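Local coordinates for protein iron superoxide dismutase (Trypanosoma cruzi, PDB 2GPC) that catalyses, as an iron-dependent superoxide dismutase, the conversion of superoxide into molecular oxygen and hydrogen peroxide, at residues V128-S133 with E150-P155; N99-S104 with S133-V138; E111-A116 with A176-F181. All blocks are in the same frame, centred on the assembly; numbering follows the deposited sequence.

Interaction 1. Residues V128-S133 with E150-P155; sequences VKDTNS and EPNLKP
The antiparallel ladder between strands 123-130 and 153-160, inside the sheet of the C-terminal domain, ends in a cluster of polar bonds among Asp-130, Thr-131, Asn-132 and Asn-152. Its last hydrogen-bonded pair is Lys-129 with Lys-154, Lys-129 N lying 2.9 Å from Lys-154 O and Lys-154 N at the same distance from Lys-129 O; Asp-130 with Leu-153 follows as a non-hydrogen-bonded pair. Beyond it the carbonyl of Asn-152 takes over. Asn-152 O accepts the backbone N of Thr-131 at 2.8 Å, almost straight, and also the hydroxyl OG1 of Thr-131 at 3.0 Å. That second grip depends on chi1 of Thr-131 (56°), which sets OG1 between its own backbone N and carbonyl carbon.

The example illustrates how a strand end can be tied off by side chains. Strand 123-130, the middle one of three, leaves the sheet through an Asx turn, in which Asp-130 OD1 receives Asn-132 N at 3.0 Å. On the opposite face of the carboxylate the same oxygen meets Asn-152 ND2, also 3.0 Å away; the carboxylate and amide planes are 60° apart, yet OD1 lies in the plane of the amide. The two donors hold the carboxylate between its own Asx turn and the type I turn that leads into strand 153-160, while OD2 forms a salt bridge with Lys-137 on the other neighbouring strand. Asn-132 lays its amide nearly parallel to that of Asn-152, the planes 12° apart, and its OD1 comes within 3.3 Å of Asn-152 CB.

On the sheet face carrying Val-128, Asp-130 and Leu-153, methyl CD2 of Leu-153 sits 3.8 Å from Asp-130 CG and also touches Val-128 CG2. The two lysines point to the other face, where Lys-129 NZ pairs with Glu-97 and Lys-154 NZ with the terminal carboxylate of Leu-194.

Interaction 2. Residues N99-S104 with S133-V138; sequences NASFGS and SGKLKV
Phe-102 lays the outer part of its ring against the backbone of strand 135-142, spanning Leu-136 to Val-138. CE2 approaches Leu-136 CB at 3.7 Å, CZ lies 3.8 Å from Lys-137 CA, and CE1 meets the methyl CG2 of Val-138 at 4.0 Å. The peptide joining Lys-137 to Val-138 lies at the ring's edge, in its plane, while the side chains of Leu-136 and Val-138 cross that of Phe-102 at about a right angle. CG is anti to the carbonyl carbon (chi1 -62°), beside the backbone N; it is the ring's outer atoms CE1, CE2 and CZ that meet the strand. Beyond the strand contact the ring also meets that of Phe-108.

One residue earlier, a hydrogen bond ties the same helix end to the strand. Ser-101 OG accepts Leu-136 N at 2.7 Å with an N-H...O angle of 156°. Lys-137 N, the next amide along, bonds instead to Val-128 inside the sheet, so the serine satisfies an amide on the outward edge of this outermost strand. Ser-101 CB packs alongside Leu-136 CB, 3.6 Å away, and Lys-135 CG rests at the same distance from Ser-101 OG. From there the bent lysine chain brings NZ within 3.2 Å of Ala-100 O, a weak hydrogen bond, where a positive charge near the C-terminal end of a helix would probably be favourable.

Both partners turn sharply just beyond the contact. Gly-103 ends the helix with a positive phi, whereas Ser-133 forms an ST turn, its OG accepting Lys-135 N at 3.1 Å, and Gly-134 and Lys-135 make a G1 beta bulge opposite Asp-130. A helix terminus joined to the edge of a short antiparallel sheet in this way belongs to the alpha+beta C-terminal domain of the iron and manganese superoxide dismutases.

Interaction 3. Residues E111-A116 with A176-F181; sequences EFTNVA and AYVQTF
Thr-113 OG1 is gripped from several directions, and one of them leads across the contact to Gln-179. A water donates to this oxygen at 3.2 Å and accepts from Gln-179 NE2 at 3.0 Å, bridging helices 105-118 and 174-184. The hydroxyl is also bonded to Lys-109 O, one turn back in its own helix, and to Trp-182 NE1. The two helices belong to the C-terminal domain of the iron/manganese superoxide dismutase fold. Their short segments run roughly antiparallel, at 142°, with axes 10.3 Å apart at the closest approach.

No direct hydrogen bond joins the segments, so apart from the water bridge the contact is apolar, an instance of a helix pair meeting through a few methyls and rings. Val-178 stands at the middle, its side chain directed at the other helix. Its two methyls divide the work: CG2 touches Ala-116 CB at 4.0 Å, and CG1 lies 4.2 Å from Thr-113 CG2. Toward the sheet, Phe-112 and Phe-181 meet through their outer atoms, the side chains crossing at about a right angle. Both reach Cys-159 on strand 153-160, and Phe-112 also touches Ala-125, which ties the helix pair to the sheet. The iron is about 11 Å from the side chain of Phe-181, beyond direct contact, and Tyr-177, one turn earlier in the same helix, bonds through OH to the backbone O of Asp-160, a ligand of the metal. In each phenylalanine CG lies beside the carbonyl carbon, and the rings touch where Phe-181 CE2 sits 4.1 Å from both CE1 and CZ of Phe-112.

After the N-terminal helices, the chain passes through helix 92-102, helix 105-118, the sheet strands 123-130, 135-142 and 153-160, and then helix 174-184. Interaction 2 closes the first loop, returning from 99-104 to 133-138. Interaction 3 opens within that span and closes far later, so the two cross; interaction 1 crosses interaction 2 as well, but lies wholly between the segments of interaction 3. Interactions 1 and 2 share Ser-133 and adjoin through the strand pair 123-130 and 135-142. Val-138 and Phe-102 of interaction 2 also pack on Glu-111 and its neighbours in interaction 3. Together they join the sheet, the end of helix 92-102, and helices 105-118 and 174-184.

Interaction 1. Residues V128-S133 with E150-P155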
loop_
_atom_site.group_PDB
_atom_site.type_symbol
_atom_site.label_atom_id
_atom_site.label_comp_id
_atom_site.label_asym_id
_atom_site.label_seq_id
_atom_site.Cartn_x
_atom_site.Cartn_y
_atom_site.Cartn_z
ATOM N N VAL A 128 -18.490 -9.751 6.282
ATOM C CA VAL A 128 -19.661 -8.907 6.491
ATOM C C VAL A 128 -20.928 -9.757 6.454
ATOM O O VAL A 128 -20.925 -10.866 5.931
ATOM C CB VAL A 128 -19.784 -7.776 5.412
ATOM C CG1 VAL A 128 -18.574 -6.829 5.451
ATOM C CG2 VAL A 128 -19.983 -8.348 4.021
ATOM N N LYS A 129 -22.003 -9.225 7.011
ATOM C CA LYS A 129 -23.331 -9.782 6.840
ATOM C C LYS A 129 -24.085 -8.820 5.939
ATOM O O LYS A 129 -24.206 -7.639 6.262
ATOM C CB LYS A 129 -24.029 -9.914 8.197
ATOM C CG LYS A 129 -25.475 -10.421 8.140
ATOM C CD LYS A 129 -25.929 -10.809 9.551
ATOM C CE LYS A 129 -27.143 -11.694 9.591
ATOM N NZ LYS A 129 -27.471 -12.026 11.028
ATOM N N ASP A 130 -24.542 -9.314 4.790
ATOM C CA ASP A 130 -25.371 -8.528 3.878
ATOM C C ASP A 130 -26.815 -8.583 4.361
ATOM O O ASP A 130 -27.488 -9.602 4.196
ATOM C CB ASP A 130 -25.255 -9.076 2.455
ATOM C CG ASP A 130 -25.919 -8.187 1.425
ATOM O OD1 ASP A 130 -26.735 -7.307 1.788
ATOM O OD2 ASP A 130 -25.685 -8.320 0.212
ATOM N N THR A 131 -27.285 -7.498 4.978
ATOM C CA THR A 131 -28.638 -7.465 5.546
ATOM C C THR A 131 -29.742 -7.391 4.494
ATOM O O THR A 131 -30.900 -7.510 4.837
ATOM C CB THR A 131 -28.797 -6.319 6.570
ATOM O OG1 THR A 131 -28.463 -5.057 5.970
ATOM C CG2 THR A 131 -27.818 -6.477 7.711
ATOM N N ASN A 132 -29.397 -7.210 3.220
ATOM C CA ASN A 132 -30.374 -7.412 2.148
ATOM C C ASN A 132 -30.891 -8.851 2.067
ATOM O O ASN A 132 -32.038 -9.063 1.668
ATOM C CB ASN A 132 -29.803 -7.010 0.784
ATOM C CG ASN A 132 -29.490 -5.527 0.695
ATOM O OD1 ASN A 132 -29.880 -4.748 1.561
ATOM N ND2 ASN A 132 -28.783 -5.133 -0.356
ATOM N N SER A 133 -30.045 -9.819 2.429
ATOM C CA SER A 133 -30.364 -11.254 2.324
ATOM C C SER A 133 -30.190 -12.071 3.624
ATOM O O SER A 133 -30.759 -13.156 3.748
ATOM C CB SER A 133 -29.489 -11.880 1.243
ATOM O OG SER A 133 -28.126 -11.934 1.657
ATOM N N GLU A 150 -21.526 1.183 2.004
ATOM C CA GLU A 150 -22.519 0.248 1.480
ATOM C C GLU A 150 -23.337 -0.218 2.691
ATOM O O GLU A 150 -23.007 -1.217 3.327
ATOM C CB GLU A 150 -21.832 -0.909 0.749
ATOM C CG GLU A 150 -21.252 -0.486 -0.598
ATOM C CD GLU A 150 -20.398 -1.552 -1.271
ATOM O OE1 GLU A 150 -20.951 -2.454 -1.930
ATOM O OE2 GLU A 150 -19.162 -1.480 -1.157
ATOM N N PRO A 151 -24.363 0.554 3.053
ATOM C CA PRO A 151 -25.022 0.411 4.365
ATOM C C PRO A 151 -25.697 -0.937 4.655
ATOM O O PRO A 151 -26.000 -1.205 5.812
ATOM C CB PRO A 151 -26.078 1.528 4.350
ATOM C CG PRO A 151 -25.645 2.455 3.343
ATOM C CD PRO A 151 -24.958 1.653 2.278
ATOM N N ASN A 152 -25.967 -1.727 3.620
ATOM C CA ASN A 152 -26.429 -3.110 3.784
ATOM C C ASN A 152 -25.371 -4.084 4.342
ATOM O O ASN A 152 -25.723 -5.148 4.852
ATOM C CB ASN A 152 -26.939 -3.660 2.446
ATOM C CG ASN A 152 -25.896 -3.570 1.347
ATOM O OD1 ASN A 152 -25.402 -2.480 1.046
ATOM N ND2 ASN A 152 -25.550 -4.713 0.746
ATOM N N LEU A 153 -24.089 -3.733 4.246
ATOM C CA LEU A 153 -23.004 -4.652 4.605
ATOM C C LEU A 153 -22.498 -4.424 6.024
ATOM O O LEU A 153 -21.539 -3.658 6.225
ATOM C CB LEU A 153 -21.837 -4.503 3.625
ATOM C CG LEU A 153 -22.098 -4.725 2.143
ATOM C CD1 LEU A 153 -20.789 -4.591 1.379
ATOM C CD2 LEU A 153 -22.749 -6.079 1.868
ATOM N N LYS A 154 -23.121 -5.087 6.999
ATOM C CA LYS A 154 -22.710 -4.980 8.398
ATOM C C LYS A 154 -21.342 -5.637 8.637
ATOM O O LYS A 154 -21.163 -6.828 8.382
ATOM C CB LYS A 154 -23.753 -5.612 9.322
ATOM C CG LYS A 154 -23.472 -5.422 10.811
ATOM C CD LYS A 154 -24.741 -5.130 11.618
ATOM C CE LYS A 154 -25.765 -6.262 11.519
ATOM N NZ LYS A 154 -26.520 -6.444 12.813
ATOM N N PRO A 155 -20.370 -4.871 9.117
ATOM C CA PRO A 155 -19.031 -5.421 9.335
ATOM C C PRO A 155 -18.982 -6.368 10.537
ATOM O O PRO A 155 -19.534 -6.070 11.592
ATOM C CB PRO A 155 -18.160 -4.180 9.540
ATOM C CG PRO A 155 -19.072 -3.101 9.947
ATOM C CD PRO A 155 -20.446 -3.437 9.446
#

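Interaction 2. Residues N99-S104 with S133-V138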
loop_
_atom_site.group_PDB
_atom_site.type_symbol
_atom_site.label_atom_id
_atom_site.label_comp_id
_atom_site.label_asym_id
_atom_site.label_seq_id
_atom_site.Cartn_x
_atom_site.Cartn_y
_atom_site.Cartn_z
ATOM N N ASN A 99 -21.473 -21.508 8.460
ATOM C CA ASN A 99 -21.782 -22.775 7.795
ATOM C C ASN A 99 -22.909 -22.601 6.759
ATOM O O ASN A 99 -22.839 -23.150 5.672
ATOM C CB ASN A 99 -22.180 -23.840 8.828
ATOM C CG ASN A 99 -21.018 -24.284 9.704
ATOM O OD1 ASN A 99 -19.844 -24.117 9.346
ATOM N ND2 ASN A 99 -21.340 -24.832 10.880
ATOM N N ALA A 100 -23.928 -21.814 7.102
ATOM C CA ALA A 100 -25.068 -21.567 6.220
ATOM C C ALA A 100 -24.710 -20.765 4.968
ATOM O O ALA A 100 -25.303 -20.979 3.907
ATOM C CB ALA A 100 -26.172 -20.860 6.974
ATOM N N SER A 101 -23.746 -19.854 5.089
ATOM C CA SER A 101 -23.371 -18.962 3.996
ATOM C C SER A 101 -22.239 -19.511 3.144
ATOM O O SER A 101 -22.200 -19.255 1.939
ATOM C CB SER A 101 -22.961 -17.587 4.539
ATOM O OG SER A 101 -24.089 -16.836 4.947
ATOM N N PHE A 102 -21.324 -20.253 3.762
ATOM C CA PHE A 102 -20.096 -20.719 3.095
ATOM C C PHE A 102 -19.993 -22.239 2.940
ATOM O O PHE A 102 -19.113 -22.725 2.224
ATOM C CB PHE A 102 -18.856 -20.221 3.847
ATOM C CG PHE A 102 -18.729 -18.721 3.885
ATOM C CD1 PHE A 102 -18.305 -18.018 2.775
ATOM C CD2 PHE A 102 -19.031 -18.013 5.036
ATOM C CE1 PHE A 102 -18.189 -16.629 2.810
ATOM C CE2 PHE A 102 -18.918 -16.634 5.075
ATOM C CZ PHE A 102 -18.504 -15.943 3.955
ATOM N N GLY A 103 -20.883 -22.976 3.606
ATOM C CA GLY A 103 -20.886 -24.428 3.604
ATOM C C GLY A 103 -20.192 -24.975 4.839
ATOM O O GLY A 103 -20.749 -25.803 5.565
ATOM N N SER A 104 -18.972 -24.501 5.082
ATOM C CA SER A 104 -18.214 -24.863 6.274
ATOM C C SER A 104 -17.246 -23.745 6.677
ATOM O O SER A 104 -16.981 -22.820 5.907
ATOM C CB SER A 104 -17.415 -26.139 6.019
ATOM O OG SER A 104 -16.421 -25.907 5.038
ATOM N N SER A 133 -30.045 -9.819 2.429
ATOM C CA SER A 133 -30.364 -11.254 2.324
ATOM C C SER A 133 -30.190 -12.071 3.624
ATOM O O SER A 133 -30.759 -13.156 3.748
ATOM C CB SER A 133 -29.489 -11.880 1.243
ATOM O OG SER A 133 -28.126 -11.934 1.657
ATOM N N GLY A 134 -29.428 -11.554 4.586
ATOM C CA GLY A 134 -28.996 -12.328 5.740
ATOM C C GLY A 134 -27.719 -13.134 5.530
ATOM O O GLY A 134 -27.203 -13.713 6.483
ATOM N N LYS A 135 -27.187 -13.160 4.308
ATOM C CA LYS A 135 -26.056 -14.040 3.974
ATOM C C LYS A 135 -24.733 -13.374 4.361
ATOM O O LYS A 135 -24.559 -12.163 4.190
ATOM C CB LYS A 135 -26.049 -14.393 2.475
ATOM C CG LYS A 135 -26.120 -15.897 2.160
ATOM C CD LYS A 135 -27.514 -16.458 2.400
ATOM C CE LYS A 135 -27.755 -17.779 1.663
ATOM N NZ LYS A 135 -27.425 -18.949 2.520
ATOM N N LEU A 136 -23.814 -14.166 4.901
ATOM C CA LEU A 136 -22.456 -13.710 5.169
ATOM C C LEU A 136 -21.650 -13.719 3.869
ATOM O O LEU A 136 -21.878 -14.565 3.000
ATOM C CB LEU A 136 -21.790 -14.576 6.237
ATOM C CG LEU A 136 -21.971 -14.107 7.687
ATOM C CD1 LEU A 136 -23.382 -13.617 7.978
ATOM C CD2 LEU A 136 -21.575 -15.199 8.658
ATOM N N LYS A 137 -20.732 -12.760 3.736
ATOM C CA LYS A 137 -19.879 -12.643 2.556
ATOM C C LYS A 137 -18.466 -12.180 2.928
ATOM O O LYS A 137 -18.285 -11.403 3.865
ATOM C CB LYS A 137 -20.470 -11.634 1.567
ATOM C CG LYS A 137 -21.780 -12.065 0.926
ATOM C CD LYS A 137 -22.324 -10.938 0.064
ATOM C CE LYS A 137 -23.655 -11.296 -0.576
ATOM N NZ LYS A 137 -24.166 -10.115 -1.321
ATOM N N VAL A 138 -17.480 -12.671 2.185
ATOM C CA VAL A 138 -16.122 -12.164 2.253
ATOM C C VAL A 138 -16.072 -11.019 1.258
ATOM O O VAL A 138 -16.600 -11.122 0.142
ATOM C CB VAL A 138 -15.074 -13.235 1.898
ATOM C CG1 VAL A 138 -13.696 -12.601 1.624
ATOM C CG2 VAL A 138 -14.977 -14.260 2.994
#

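Interaction 3. Residues E111-A116 with A176-F181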
loop_
_atom_site.group_PDB
_atom_site.type_symbol
_atom_site.label_atom_id
_atom_site.label_comp_id
_atom_site.label_asym_id
_atom_site.label_seq_id
_atom_site.Cartn_x
_atom_site.Cartn_y
_atom_site.Cartn_z
ATOM N N GLU A 111 -11.632 -18.830 1.528
ATOM C CA GLU A 111 -12.041 -17.671 0.740
ATOM C C GLU A 111 -11.483 -16.366 1.338
ATOM O O GLU A 111 -10.961 -15.535 0.612
ATOM C CB GLU A 111 -13.562 -17.617 0.610
ATOM C CG GLU A 111 -14.081 -16.487 -0.268
ATOM C CD GLU A 111 -15.589 -16.519 -0.454
ATOM O OE1 GLU A 111 -16.233 -17.537 -0.108
ATOM O OE2 GLU A 111 -16.134 -15.520 -0.968
ATOM N N PHE A 112 -11.569 -16.211 2.654
ATOM C CA PHE A 112 -11.054 -15.015 3.322
ATOM C C PHE A 112 -9.533 -14.922 3.183
ATOM O O PHE A 112 -9.014 -13.862 2.836
ATOM C CB PHE A 112 -11.492 -14.999 4.799
ATOM C CG PHE A 112 -11.094 -13.753 5.551
ATOM C CD1 PHE A 112 -9.791 -13.577 5.993
ATOM C CD2 PHE A 112 -12.033 -12.762 5.836
ATOM C CE1 PHE A 112 -9.420 -12.424 6.705
ATOM C CE2 PHE A 112 -11.668 -11.610 6.540
ATOM C CZ PHE A 112 -10.360 -11.451 6.986
ATOM N N THR A 113 -8.839 -16.035 3.424
ATOM C CA THR A 113 -7.379 -16.118 3.268
ATOM C C THR A 113 -6.933 -15.679 1.885
ATOM O O THR A 113 -6.072 -14.827 1.755
ATOM C CB THR A 113 -6.885 -17.556 3.505
ATOM O OG1 THR A 113 -7.166 -17.959 4.850
ATOM C CG2 THR A 113 -5.359 -17.664 3.385
ATOM N N ASN A 114 -7.530 -16.252 0.856
ATOM C CA ASN A 114 -7.115 -15.941 -0.508
ATOM C C ASN A 114 -7.376 -14.480 -0.888
ATOM O O ASN A 114 -6.553 -13.859 -1.561
ATOM C CB ASN A 114 -7.749 -16.923 -1.489
ATOM C CG ASN A 114 -7.195 -18.340 -1.320
ATOM O OD1 ASN A 114 -6.103 -18.537 -0.760
ATOM N ND2 ASN A 114 -7.937 -19.328 -1.805
ATOM N N VAL A 115 -8.494 -13.927 -0.431
ATOM C CA VAL A 115 -8.759 -12.495 -0.596
ATOM C C VAL A 115 -7.721 -11.633 0.164
ATOM O O VAL A 115 -7.167 -10.694 -0.384
ATOM C CB VAL A 115 -10.204 -12.136 -0.133
ATOM C CG1 VAL A 115 -10.387 -10.644 0.026
ATOM C CG2 VAL A 115 -11.225 -12.681 -1.117
ATOM N N ALA A 116 -7.465 -11.966 1.424
ATOM C CA ALA A 116 -6.536 -11.202 2.254
ATOM C C ALA A 116 -5.105 -11.245 1.708
ATOM O O ALA A 116 -4.423 -10.222 1.685
ATOM C CB ALA A 116 -6.573 -11.702 3.685
ATOM N N ALA A 176 2.117 -15.437 5.939
ATOM C CA ALA A 176 2.428 -15.823 7.317
ATOM C C ALA A 176 1.694 -14.938 8.319
ATOM O O ALA A 176 1.250 -15.400 9.371
ATOM C CB ALA A 176 3.932 -15.785 7.565
ATOM N N TYR A 177 1.557 -13.665 7.974
ATOM C CA TYR A 177 0.834 -12.712 8.807
ATOM C C TYR A 177 -0.639 -13.092 8.906
ATOM O O TYR A 177 -1.233 -13.002 9.979
ATOM C CB TYR A 177 0.988 -11.295 8.225
ATOM C CG TYR A 177 -0.073 -10.303 8.637
ATOM C CD1 TYR A 177 -0.189 -9.870 9.963
ATOM C CD2 TYR A 177 -0.962 -9.781 7.700
ATOM C CE1 TYR A 177 -1.179 -8.945 10.339
ATOM C CE2 TYR A 177 -1.945 -8.863 8.062
ATOM C CZ TYR A 177 -2.052 -8.447 9.386
ATOM O OH TYR A 177 -3.021 -7.512 9.736
ATOM N N VAL A 178 -1.227 -13.518 7.789
ATOM C CA VAL A 178 -2.634 -13.910 7.773
ATOM C C VAL A 178 -2.846 -15.198 8.562
ATOM O O VAL A 178 -3.859 -15.338 9.236
ATOM C CB VAL A 178 -3.183 -14.020 6.326
ATOM C CG1 VAL A 178 -4.574 -14.693 6.284
ATOM C CG2 VAL A 178 -3.260 -12.638 5.719
ATOM N N GLN A 179 -1.897 -16.129 8.493
ATOM C CA GLN A 179 -1.970 -17.331 9.329
ATOM C C GLN A 179 -2.008 -16.937 10.811
ATOM O O GLN A 179 -2.779 -17.495 11.591
ATOM C CB GLN A 179 -0.812 -18.302 9.020
ATOM C CG GLN A 179 -1.013 -19.084 7.687
ATOM C CD GLN A 179 -2.413 -19.728 7.559
ATOM O OE1 GLN A 179 -2.756 -20.618 8.331
ATOM N NE2 GLN A 179 -3.211 -19.270 6.593
ATOM N N THR A 180 -1.196 -15.946 11.180
ATOM C CA THR A 180 -1.194 -15.404 12.537
ATOM C C THR A 180 -2.530 -14.750 12.896
ATOM O O THR A 180 -3.023 -14.915 14.013
ATOM C CB THR A 180 -0.033 -14.399 12.692
ATOM O OG1 THR A 180 1.187 -15.113 12.906
ATOM C CG2 THR A 180 -0.187 -13.520 13.926
ATOM N N PHE A 181 -3.110 -14.007 11.959
ATOM C CA PHE A 181 -4.414 -13.380 12.178
ATOM C C PHE A 181 -5.417 -14.444 12.591
ATOM O O PHE A 181 -6.197 -14.237 13.525
ATOM C CB PHE A 181 -4.888 -12.626 10.919
ATOM C CG PHE A 181 -6.244 -11.994 11.059
ATOM C CD1 PHE A 181 -6.393 -10.783 11.717
ATOM C CD2 PHE A 181 -7.371 -12.616 10.544
ATOM C CE1 PHE A 181 -7.651 -10.194 11.852
ATOM C CE2 PHE A 181 -8.631 -12.036 10.671
ATOM C CZ PHE A 181 -8.766 -10.817 11.332
HETATM O O HOH W 1 -5.587 -20.636 5.455
#